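Local coordinates for protein glutathione S-transferase (Vibrio parahaemolyticus, PDB 7MIQ) that probably catalyses the conjugation of glutathione to electrophilic compounds, as a Gtt2-class glutathione transferase, at residues Val138-Pro143 with Ile180-Tyr186; Gly167-Gly172 with Trp192-Ser197; Met1-Thr6 with Val26-Asn32. Where two conformers were deposited one is given. Numbering follows the deposited sequence.

How the contacts relate
Contact 3 closes first: from the N terminus the chain runs through strand 2-5, over helix 10-22 and back into strand 27-30, a beta-alpha-beta unit of the thioredoxin-like domain. The other two contacts lie in the helical C-terminal domain. There helix 127-151 supplies the first half of contact 1, helix 162-177 the first half of contact 2, and the chain then completes contact 1 at 180-186 and contact 2 at 192-197, so the two loops cross rather than nest. Their centres lie about 12 Å apart and they touch, Phe183 packing on Phe193 and Leu142 on Ile171. Contact 3 stands apart, its centre about 34 Å from that of contact 1 and about 25 Å from that of contact 2.

Contact 1 of 3, residues Val138-Pro143 with Ile180-Tyr186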
loop_
_atom_site.group_PDB
_atom_site.type_symbol
_atom_site.label_atom_id
_atom_site.label_comp_id
_atom_site.label_asym_id
_atom_site.label_seq_id
_atom_site.Cartn_x
_atom_site.Cartn_y
_atom_site.Cartn_z
ATOM N N VAL A 138 -14.162 6.304 -6.839
ATOM C CA VAL A 138 -13.398 6.393 -8.083
ATOM C C VAL A 138 -13.668 7.726 -8.772
ATOM O O VAL A 138 -12.742 8.430 -9.190
ATOM C CB VAL A 138 -13.729 5.208 -9.008
ATOM C CG1 VAL A 138 -13.077 5.404 -10.371
ATOM C CG2 VAL A 138 -13.280 3.899 -8.383
ATOM N N LEU A 139 -14.947 8.096 -8.888
ATOM C CA LEU A 139 -15.301 9.340 -9.565
ATOM C C LEU A 139 -14.751 10.558 -8.837
ATOM O O LEU A 139 -14.391 11.552 -9.481
ATOM C CB LEU A 139 -16.823 9.446 -9.704
ATOM C CG LEU A 139 -17.512 8.377 -10.556
ATOM C CD1 LEU A 139 -19.026 8.465 -10.415
ATOM C CD2 LEU A 139 -17.108 8.518 -12.011
ATOM N N GLU A 140 -14.672 10.507 -7.506
ATOM C CA GLU A 140 -14.154 11.647 -6.757
ATOM C C GLU A 140 -12.640 11.769 -6.878
ATOM O O GLU A 140 -12.099 12.875 -6.767
ATOM C CB GLU A 140 -14.562 11.537 -5.288
ATOM C CG GLU A 140 -16.052 11.731 -5.050
ATOM C CD GLU A 140 -16.461 11.420 -3.625
ATOM O OE1 GLU A 140 -15.607 10.935 -2.852
ATOM O OE2 GLU A 140 -17.637 11.656 -3.277
ATOM N N PHE A 141 -11.938 10.658 -7.106
ATOM C CA PHE A 141 -10.486 10.732 -7.228
ATOM C C PHE A 141 -10.045 11.191 -8.614
ATOM O O PHE A 141 -8.966 11.778 -8.747
ATOM C CB PHE A 141 -9.857 9.377 -6.894
ATOM C CG PHE A 141 -8.370 9.327 -7.125
ATOM C CD1 PHE A 141 -7.520 10.179 -6.437
ATOM C CD2 PHE A 141 -7.824 8.427 -8.025
ATOM C CE1 PHE A 141 -6.151 10.140 -6.646
ATOM C CE2 PHE A 141 -6.453 8.379 -8.237
ATOM C CZ PHE A 141 -5.617 9.239 -7.549
ATOM N N LEU A 142 -10.853 10.948 -9.645
ATOM C CA LEU A 142 -10.438 11.283 -11.006
ATOM C C LEU A 142 -10.075 12.752 -11.207
ATOM O O LEU A 142 -9.078 13.014 -11.902
ATOM C CB LEU A 142 -11.527 10.864 -12.002
ATOM C CG LEU A 142 -11.760 9.368 -12.196
ATOM C CD1 LEU A 142 -12.986 9.147 -13.069
ATOM C CD2 LEU A 142 -10.533 8.703 -12.804
ATOM N N PRO A 143 -10.814 13.739 -10.677
ATOM C CA PRO A 143 -10.345 15.130 -10.819
ATOM C C PRO A 143 -8.977 15.362 -10.207
ATOM O O PRO A 143 -8.164 16.102 -10.774
ATOM C CB PRO A 143 -11.432 15.943 -10.098
ATOM C CG PRO A 143 -12.639 15.093 -10.150
ATOM C CD PRO A 143 -12.154 13.679 -10.064
ATOM N N ILE A 180 -16.991 4.123 -17.059
ATOM C CA ILE A 180 -16.819 5.543 -16.782
ATOM C C ILE A 180 -16.130 6.189 -17.975
ATOM O O ILE A 180 -15.070 5.729 -18.414
ATOM C CB ILE A 180 -16.008 5.761 -15.495
ATOM C CG1 ILE A 180 -16.678 5.050 -14.316
ATOM C CG2 ILE A 180 -15.849 7.246 -15.221
ATOM C CD1 ILE A 180 -15.861 5.073 -13.046
ATOM N N GLU A 181 -16.728 7.258 -18.503
ATOM C CA GLU A 181 -16.163 7.964 -19.656
ATOM C C GLU A 181 -15.068 8.922 -19.180
ATOM O O GLU A 181 -15.201 10.147 -19.198
ATOM C CB GLU A 181 -17.257 8.688 -20.428
ATOM C CG GLU A 181 -18.275 7.750 -21.055
ATOM C CD GLU A 181 -19.196 8.451 -22.031
ATOM O OE1 GLU A 181 -19.088 9.687 -22.177
ATOM O OE2 GLU A 181 -20.027 7.761 -22.657
ATOM N N VAL A 182 -13.950 8.324 -18.761
ATOM C CA VAL A 182 -12.861 9.093 -18.159
ATOM C C VAL A 182 -12.282 10.078 -19.164
ATOM O O VAL A 182 -12.061 11.254 -18.853
ATOM C CB VAL A 182 -11.773 8.149 -17.618
ATOM C CG1 VAL A 182 -10.580 8.947 -17.110
ATOM C CG2 VAL A 182 -12.333 7.258 -16.520
ATOM N N PHE A 183 -12.039 9.612 -20.390
ATOM C CA PHE A 183 -11.262 10.395 -21.342
ATOM C C PHE A 183 -12.052 11.572 -21.898
ATOM O O PHE A 183 -11.457 12.588 -22.271
ATOM C CB PHE A 183 -10.768 9.487 -22.463
ATOM C CG PHE A 183 -9.921 8.347 -21.973
ATOM C CD1 PHE A 183 -9.076 8.518 -20.882
ATOM C CD2 PHE A 183 -9.983 7.105 -22.579
ATOM C CE1 PHE A 183 -8.301 7.473 -20.417
ATOM C CE2 PHE A 183 -9.205 6.052 -22.116
ATOM C CZ PHE A 183 -8.366 6.239 -21.033
ATOM N N GLU A 184 -13.381 11.457 -21.965
ATOM C CA GLU A 184 -14.194 12.602 -22.364
ATOM C C GLU A 184 -14.087 13.731 -21.350
ATOM O O GLU A 184 -14.000 14.907 -21.722
ATOM C CB GLU A 184 -15.657 12.184 -22.529
ATOM C CG GLU A 184 -15.911 11.177 -23.632
ATOM C CD GLU A 184 -15.617 11.731 -25.008
ATOM O OE1 GLU A 184 -16.325 12.667 -25.435
ATOM O OE2 GLU A 184 -14.673 11.235 -25.658
ATOM N N LYS A 185 -14.088 13.390 -20.063
ATOM C CA LYS A 185 -14.164 14.391 -18.975
ATOM C C LYS A 185 -12.793 14.841 -18.474
ATOM O O LYS A 185 -12.737 15.935 -17.915
ATOM C CB LYS A 185 -14.944 13.793 -17.810
ATOM C CG LYS A 185 -16.172 12.974 -18.181
ATOM C CD LYS A 185 -16.639 12.081 -17.053
ATOM C CE LYS A 185 -18.146 11.981 -16.957
ATOM N NZ LYS A 185 -18.720 13.103 -16.177
ATOM N N TYR A 186 -11.726 14.074 -18.676
ATOM C CA TYR A 186 -10.436 14.376 -18.059
ATOM C C TYR A 186 -9.343 14.323 -19.118
ATOM O O TYR A 186 -8.693 13.286 -19.315
ATOM C CB TYR A 186 -10.177 13.428 -16.889
ATOM C CG TYR A 186 -11.250 13.550 -15.828
ATOM C CD1 TYR A 186 -11.329 14.685 -15.025
ATOM C CD2 TYR A 186 -12.201 12.551 -15.647
ATOM C CE1 TYR A 186 -12.312 14.814 -14.062
ATOM C CE2 TYR A 186 -13.191 12.673 -14.683
ATOM C CZ TYR A 186 -13.239 13.806 -13.895
ATOM O OH TYR A 186 -14.218 13.935 -12.935
#
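A long helix here receives a loop and a single short helical turn on one flank: helix 127-151 packs against residues 180-186. Val138 opens the contact, its CG1 3.9 Å from CD1 of Ile180. Next, Leu139 CD2 lies 3.7 Å from Ile180 CG2, while Glu140 and Phe141 turn elsewhere, Phe141 onto helix 88-114. Leu142, whose CA-to-CB bond points toward the partner, has the largest covered area in its segment: CD1 lies 4.1 Å from Ile180 CG2 and 4.0 Å from Val182 CG2, and CB sits over the face of the Tyr186 ring, 4.1 Å from its centroid, in a CH-pi contact. Pro143, where the helix kinks, closes the row with CG 3.4 Å from Tyr186 OH. No hydrogen bond crosses the interface. Tyr186 itself leaves the short helix 182-185 and stands at the N-cap position of helix 187-196. Apolar packing thus seats the connection between helices 162-177 and 187-196 against helix 127-151, within the all-helical C-terminal domain of the glutathione transferase fold.

Contact 2 of 3, residues Gly167-Gly172 with Trp192-Ser197; sequences GYIFIG and WFEQVS
Both segments are helical. Residues 167-172 form a regular part of helix 162-177, with Ile171 N hydrogen-bonded to Gly167 O and Gly172 N to Tyr168 O, both at 2.8 Å; residues 192-196 belong to helix 187-196, where Val196 N is hydrogen-bonded to Trp192 O and Ser197 N to Phe193 O, again at 2.8 Å. The axes of the two helical segments approach to 10.9 Å and cross at -118°, with Tyr168 and Phe193 nearest in register, their CA atoms 6.8 Å apart. Such a wide separation is bridged by large side chains. Trp192 (chi1 t, chi2 88°) directs its indole edge at the backbone, CH2 lying 3.4 Å from both Gly167 C and Tyr168 N; a CB on Gly167 would fall only 3.1 Å from that CH2, so the absence of a side chain admits the ring. Phe193 (chi1 t, chi2 -86°) and Tyr168 (chi1 t, chi2 89°) set their rings nearly parallel, planes at 14° and centroids 5.1 Å apart, but slid so far that they barely overlap; the closest atoms are Tyr168 CD1 and Phe193 CE2, 3.4 Å apart. Ile171 (m, m) fills the neighbouring space, CG1 3.9 Å from Trp192 CZ3 and CG2 3.6 Å from Phe193 CD2. Ser197 CB borders the Tyr168 ring, 3.9 Å from CE1, while Ser197 OG (chi1 p) donates to Phe193 O at 2.9 Å. This is buried helix-helix packing in the C-terminal domain core. No hydrogen bond joins the segments: Tyr168 OH pairs with Ser205 and Trp192 NE1 with Asp164, so cohesion here rests on aromatic and aliphatic packing.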
loop_
_atom_site.group_PDB
_atom_site.type_symbol
_atom_site.label_atom_id
_atom_site.label_comp_id
_atom_site.label_asym_id
_atom_site.label_seq_id
_atom_site.Cartn_x
_atom_site.Cartn_y
_atom_site.Cartn_z
ATOM N N GLY A 167 -1.444 3.209 -12.383
ATOM C CA GLY A 167 -2.477 4.120 -12.854
ATOM C C GLY A 167 -3.147 3.631 -14.125
ATOM O O GLY A 167 -4.363 3.764 -14.292
ATOM N N TYR A 168 -2.357 3.062 -15.040
ATOM C CA TYR A 168 -2.902 2.508 -16.277
ATOM C C TYR A 168 -3.912 1.404 -15.987
ATOM O O TYR A 168 -5.006 1.386 -16.567
ATOM C CB TYR A 168 -1.746 2.004 -17.147
ATOM C CG TYR A 168 -2.099 1.121 -18.328
ATOM C CD1 TYR A 168 -2.392 1.667 -19.574
ATOM C CD2 TYR A 168 -2.085 -0.265 -18.208
ATOM C CE1 TYR A 168 -2.691 0.849 -20.664
ATOM C CE2 TYR A 168 -2.380 -1.083 -19.282
ATOM C CZ TYR A 168 -2.681 -0.524 -20.506
ATOM O OH TYR A 168 -2.965 -1.353 -21.567
ATOM N N ILE A 169 -3.578 0.491 -15.070
ATOM C CA ILE A 169 -4.518 -0.562 -14.689
ATOM C C ILE A 169 -5.766 0.041 -14.053
ATOM O O ILE A 169 -6.891 -0.398 -14.325
ATOM C CB ILE A 169 -3.835 -1.578 -13.751
ATOM C CG1 ILE A 169 -2.700 -2.307 -14.476
ATOM C CG2 ILE A 169 -4.853 -2.580 -13.202
ATOM C CD1 ILE A 169 -3.159 -3.124 -15.666
ATOM N N PHE A 170 -5.588 1.058 -13.203
ATOM C CA PHE A 170 -6.729 1.713 -12.562
ATOM C C PHE A 170 -7.658 2.342 -13.594
ATOM O O PHE A 170 -8.877 2.132 -13.559
ATOM C CB PHE A 170 -6.233 2.760 -11.555
ATOM C CG PHE A 170 -7.251 3.825 -11.216
ATOM C CD1 PHE A 170 -8.493 3.490 -10.698
ATOM C CD2 PHE A 170 -6.952 5.167 -11.404
ATOM C CE1 PHE A 170 -9.425 4.476 -10.388
ATOM C CE2 PHE A 170 -7.874 6.155 -11.098
ATOM C CZ PHE A 170 -9.112 5.809 -10.587
ATOM N N ILE A 171 -7.100 3.120 -14.525
ATOM C CA ILE A 171 -7.940 3.754 -15.539
ATOM C C ILE A 171 -8.561 2.702 -16.455
ATOM O O ILE A 171 -9.708 2.856 -16.896
ATOM C CB ILE A 171 -7.131 4.809 -16.320
ATOM C CG1 ILE A 171 -6.779 5.998 -15.414
ATOM C CG2 ILE A 171 -7.891 5.288 -17.556
ATOM C CD1 ILE A 171 -7.980 6.639 -14.719
ATOM N N GLY A 172 -7.838 1.615 -16.739
ATOM C CA GLY A 172 -8.444 0.504 -17.460
ATOM C C GLY A 172 -9.662 -0.054 -16.748
ATOM O O GLY A 172 -10.686 -0.339 -17.377
ATOM N N TRP A 192 -2.105 11.565 -20.819
ATOM C CA TRP A 192 -1.166 10.649 -20.181
ATOM C C TRP A 192 -1.441 9.208 -20.592
ATOM O O TRP A 192 -0.511 8.454 -20.901
ATOM C CB TRP A 192 -1.247 10.823 -18.661
ATOM C CG TRP A 192 -0.736 9.666 -17.842
ATOM C CD1 TRP A 192 0.547 9.453 -17.424
ATOM C CD2 TRP A 192 -1.514 8.581 -17.320
ATOM N NE1 TRP A 192 0.618 8.292 -16.687
ATOM C CE2 TRP A 192 -0.635 7.740 -16.608
ATOM C CE3 TRP A 192 -2.870 8.238 -17.389
ATOM C CZ2 TRP A 192 -1.067 6.572 -15.975
ATOM C CZ3 TRP A 192 -3.298 7.082 -16.756
ATOM C CH2 TRP A 192 -2.399 6.264 -16.057
ATOM N N PHE A 193 -2.716 8.814 -20.624
ATOM C CA PHE A 193 -3.045 7.439 -20.983
ATOM C C PHE A 193 -2.686 7.141 -22.435
ATOM O O PHE A 193 -2.179 6.055 -22.741
ATOM C CB PHE A 193 -4.525 7.165 -20.730
ATOM C CG PHE A 193 -4.877 5.703 -20.750
ATOM C CD1 PHE A 193 -5.171 5.062 -21.942
ATOM C CD2 PHE A 193 -4.904 4.973 -19.577
ATOM C CE1 PHE A 193 -5.492 3.716 -21.960
ATOM C CE2 PHE A 193 -5.225 3.624 -19.590
ATOM C CZ PHE A 193 -5.515 2.997 -20.783
ATOM N N GLU A 194 -2.951 8.082 -23.343
ATOM C CA GLU A 194 -2.521 7.904 -24.728
ATOM C C GLU A 194 -1.013 7.691 -24.797
ATOM O O GLU A 194 -0.527 6.853 -25.564
ATOM C CB GLU A 194 -2.938 9.117 -25.562
ATOM C CG GLU A 194 -2.441 9.105 -27.007
ATOM C CD GLU A 194 -3.434 8.477 -27.973
ATOM O OE1 GLU A 194 -4.542 8.092 -27.535
ATOM O OE2 GLU A 194 -3.107 8.367 -29.175
ATOM N N GLN A 195 -0.267 8.425 -23.972
ATOM C CA GLN A 195 1.187 8.330 -23.951
ATOM C C GLN A 195 1.644 6.985 -23.396
ATOM O O GLN A 195 2.447 6.281 -24.019
ATOM C CB GLN A 195 1.734 9.488 -23.113
ATOM C CG GLN A 195 3.206 9.769 -23.215
ATOM C CD GLN A 195 3.555 11.100 -22.568
ATOM O OE1 GLN A 195 2.700 11.980 -22.430
ATOM N NE2 GLN A 195 4.808 11.250 -22.161
ATOM N N VAL A 196 1.129 6.608 -22.225
ATOM C CA VAL A 196 1.571 5.379 -21.571
ATOM C C VAL A 196 1.128 4.152 -22.361
ATOM O O VAL A 196 1.903 3.205 -22.545
ATOM C CB VAL A 196 1.055 5.346 -20.120
ATOM C CG1 VAL A 196 1.313 3.994 -19.488
ATOM C CG2 VAL A 196 1.715 6.449 -19.302
ATOM N N SER A 197 -0.115 4.147 -22.852
ATOM C CA SER A 197 -0.617 2.983 -23.577
ATOM C C SER A 197 0.103 2.753 -24.900
ATOM O O SER A 197 -0.083 1.692 -25.506
ATOM C CB SER A 197 -2.121 3.118 -23.832
ATOM O OG SER A 197 -2.380 4.096 -24.825
#

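Contact 3 of 3, residues Met1-Thr6 with Val26-Asn32; sequences MKLYET and VERVALN
A parallel strand pair joined by a helix is the defining piece of a beta-alpha-beta unit, and here strands 2-5 and 27-30, linked through helix 10-22, open the thioredoxin-like domain. The short axes come within 4.6 Å and cross at -30°, with Lys2, Leu3, Tyr4 and Glu5 opposite Glu27, Arg28, Val29 and Ala30, at CA-CA distances of 4.8 to 5.5 Å. Val26 (chi1 t) leads in, CG1 3.5 Å from Met1 O. Glu27 O accepts from Leu3 N at 2.8 Å; a water bridges Glu27 N and Met1 O, 2.7 Å from each. Arg28 (m, m, t, chi4 95°) shares a sheet face with Leu3 and Glu5, its guanidinium lying over Leu3 CD2. Arg28 NH1 forms a salt bridge with Glu5 (chi1 p, chi2 t), at 3.1 Å from Glu5 OE1 and 3.2 Å from Glu5 OE2, both weak as hydrogen bonds; toward helix 10-22, Arg28 NH1 also hydrogen-bonds Ser16 OG. Val29 N donates to Leu3 O at 2.9 Å and Val29 O accepts from Glu5 N at 3.1 Å; Val29 CB lies 3.6 Å from Tyr4 CD2 (Tyr4 chi1 m) on the other face. Beyond Ala30, Leu31 N donates to Glu5 O at 2.9 Å.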
loop_
_atom_site.group_PDB
_atom_site.type_symbol
_atom_site.label_atom_id
_atom_site.label_comp_id
_atom_site.label_asym_id
_atom_site.label_seq_id
_atom_site.Cartn_x
_atom_site.Cartn_y
_atom_site.Cartn_z
ATOM N N MET A 1 14.144 -18.247 -11.730
ATOM C CA MET A 1 12.937 -18.164 -10.923
ATOM C C MET A 1 11.697 -18.474 -11.756
ATOM O O MET A 1 11.780 -18.602 -12.975
ATOM C CB MET A 1 12.822 -16.782 -10.279
ATOM C CG MET A 1 13.294 -15.641 -11.148
ATOM S SD MET A 1 13.577 -14.137 -10.191
ATOM C CE MET A 1 14.554 -13.198 -11.356
ATOM N N LYS A 2 10.554 -18.606 -11.084
ATOM C CA LYS A 2 9.282 -18.891 -11.733
ATOM C C LYS A 2 8.231 -17.901 -11.253
ATOM O O LYS A 2 8.221 -17.498 -10.085
ATOM C CB LYS A 2 8.800 -20.319 -11.441
ATOM C CG LYS A 2 9.724 -21.413 -11.947
ATOM C CD LYS A 2 9.208 -22.781 -11.530
ATOM C CE LYS A 2 10.168 -23.885 -11.942
ATOM N NZ LYS A 2 9.729 -25.213 -11.431
ATOM N N LEU A 3 7.335 -17.528 -12.163
ATOM C CA LEU A 3 6.228 -16.620 -11.868
ATOM C C LEU A 3 4.916 -17.358 -12.104
ATOM O O LEU A 3 4.589 -17.704 -13.246
ATOM C CB LEU A 3 6.314 -15.362 -12.730
ATOM C CG LEU A 3 5.208 -14.320 -12.553
ATOM C CD1 LEU A 3 5.182 -13.800 -11.121
ATOM C CD2 LEU A 3 5.394 -13.178 -13.548
ATOM N N TYR A 4 4.169 -17.596 -11.028
ATOM C CA TYR A 4 2.870 -18.256 -11.100
ATOM C C TYR A 4 1.779 -17.215 -11.319
ATOM O O TYR A 4 1.688 -16.233 -10.574
ATOM C CB TYR A 4 2.592 -19.046 -9.819
ATOM C CG TYR A 4 3.560 -20.183 -9.573
ATOM C CD1 TYR A 4 4.763 -19.967 -8.913
ATOM C CD2 TYR A 4 3.267 -21.475 -9.999
ATOM C CE1 TYR A 4 5.650 -21.008 -8.688
ATOM C CE2 TYR A 4 4.146 -22.519 -9.777
ATOM C CZ TYR A 4 5.334 -22.279 -9.121
ATOM O OH TYR A 4 6.212 -23.318 -8.898
ATOM N N GLU A 5 0.941 -17.442 -12.326
ATOM C CA GLU A 5 -0.020 -16.430 -12.739
ATOM C C GLU A 5 -1.205 -17.114 -13.399
ATOM O O GLU A 5 -1.116 -18.269 -13.828
ATOM C CB GLU A 5 0.620 -15.427 -13.705
ATOM C CG GLU A 5 1.140 -16.084 -14.984
ATOM C CD GLU A 5 1.775 -15.105 -15.950
ATOM O OE1 GLU A 5 1.892 -13.909 -15.607
ATOM O OE2 GLU A 5 2.154 -15.536 -17.058
ATOM N N THR A 6 -2.319 -16.388 -13.469
ATOM C CA THR A 6 -3.431 -16.771 -14.326
ATOM C C THR A 6 -3.378 -15.953 -15.615
ATOM O O THR A 6 -2.643 -14.968 -15.728
ATOM C CB THR A 6 -4.779 -16.605 -13.611
ATOM O OG1 THR A 6 -4.941 -15.255 -13.171
ATOM C CG2 THR A 6 -4.863 -17.537 -12.408
ATOM N N VAL A 26 11.308 -14.256 -17.090
ATOM C CA VAL A 26 11.078 -15.217 -16.013
ATOM C C VAL A 26 10.140 -16.303 -16.525
ATOM O O VAL A 26 9.150 -16.008 -17.201
ATOM C CB VAL A 26 10.478 -14.537 -14.762
ATOM C CG1 VAL A 26 10.140 -15.570 -13.696
ATOM C CG2 VAL A 26 11.431 -13.490 -14.206
ATOM N N GLU A 27 10.446 -17.562 -16.194
ATOM C CA GLU A 27 9.588 -18.664 -16.606
ATOM C C GLU A 27 8.217 -18.523 -15.959
ATOM O O GLU A 27 8.107 -18.284 -14.754
ATOM C CB GLU A 27 10.209 -20.007 -16.227
ATOM C CG GLU A 27 9.289 -21.191 -16.503
ATOM C CD GLU A 27 9.883 -22.522 -16.079
ATOM O OE1 GLU A 27 11.125 -22.639 -16.043
ATOM O OE2 GLU A 27 9.105 -23.453 -15.782
ATOM N N ARG A 28 7.174 -18.656 -16.765
ATOM C CA ARG A 28 5.802 -18.533 -16.292
ATOM C C ARG A 28 5.203 -19.913 -16.072
ATOM O O ARG A 28 5.459 -20.843 -16.840
ATOM C CB ARG A 28 4.944 -17.759 -17.292
ATOM C CG ARG A 28 5.597 -16.501 -17.831
ATOM C CD ARG A 28 5.864 -15.500 -16.726
ATOM N NE ARG A 28 6.400 -14.252 -17.256
ATOM C CZ ARG A 28 5.666 -13.188 -17.547
ATOM N NH1 ARG A 28 4.358 -13.178 -17.356
ATOM N NH2 ARG A 28 6.259 -12.105 -18.039
ATOM N N VAL A 29 4.406 -20.039 -15.017
ATOM C CA VAL A 29 3.631 -21.245 -14.750
ATOM C C VAL A 29 2.167 -20.839 -14.684
ATOM O O VAL A 29 1.781 -20.035 -13.828
ATOM C CB VAL A 29 4.066 -21.933 -13.447
ATOM C CG1 VAL A 29 3.213 -23.164 -13.194
ATOM C CG2 VAL A 29 5.549 -22.288 -13.491
ATOM N N ALA A 30 1.356 -21.388 -15.583
ATOM C CA ALA A 30 -0.067 -21.080 -15.598
ATOM C C ALA A 30 -0.792 -21.837 -14.493
ATOM O O ALA A 30 -0.519 -23.015 -14.245
ATOM C CB ALA A 30 -0.679 -21.428 -16.957
ATOM N N LEU A 31 -1.718 -21.147 -13.826
ATOM C CA LEU A 31 -2.605 -21.739 -12.836
ATOM C C LEU A 31 -4.054 -21.556 -13.270
ATOM O O LEU A 31 -4.369 -20.695 -14.095
ATOM C CB LEU A 31 -2.416 -21.105 -11.451
ATOM C CG LEU A 31 -1.026 -21.108 -10.816
ATOM C CD1 LEU A 31 -1.088 -20.515 -9.422
ATOM C CD2 LEU A 31 -0.480 -22.515 -10.769
ATOM N N ASN A 32 -4.939 -22.369 -12.699
ATOM C CA ASN A 32 -6.370 -22.155 -12.905
ATOM C C ASN A 32 -6.844 -20.915 -12.151
ATOM O O ASN A 32 -6.304 -20.553 -11.107
ATOM C CB ASN A 32 -7.187 -23.354 -12.415
ATOM C CG ASN A 32 -6.961 -24.612 -13.244
ATOM O OD1 ASN A 32 -6.827 -25.711 -12.692
ATOM N ND2 ASN A 32 -6.923 -24.463 -14.565
HETATM O O HOH W 1 12.953 -17.802 -15.267
#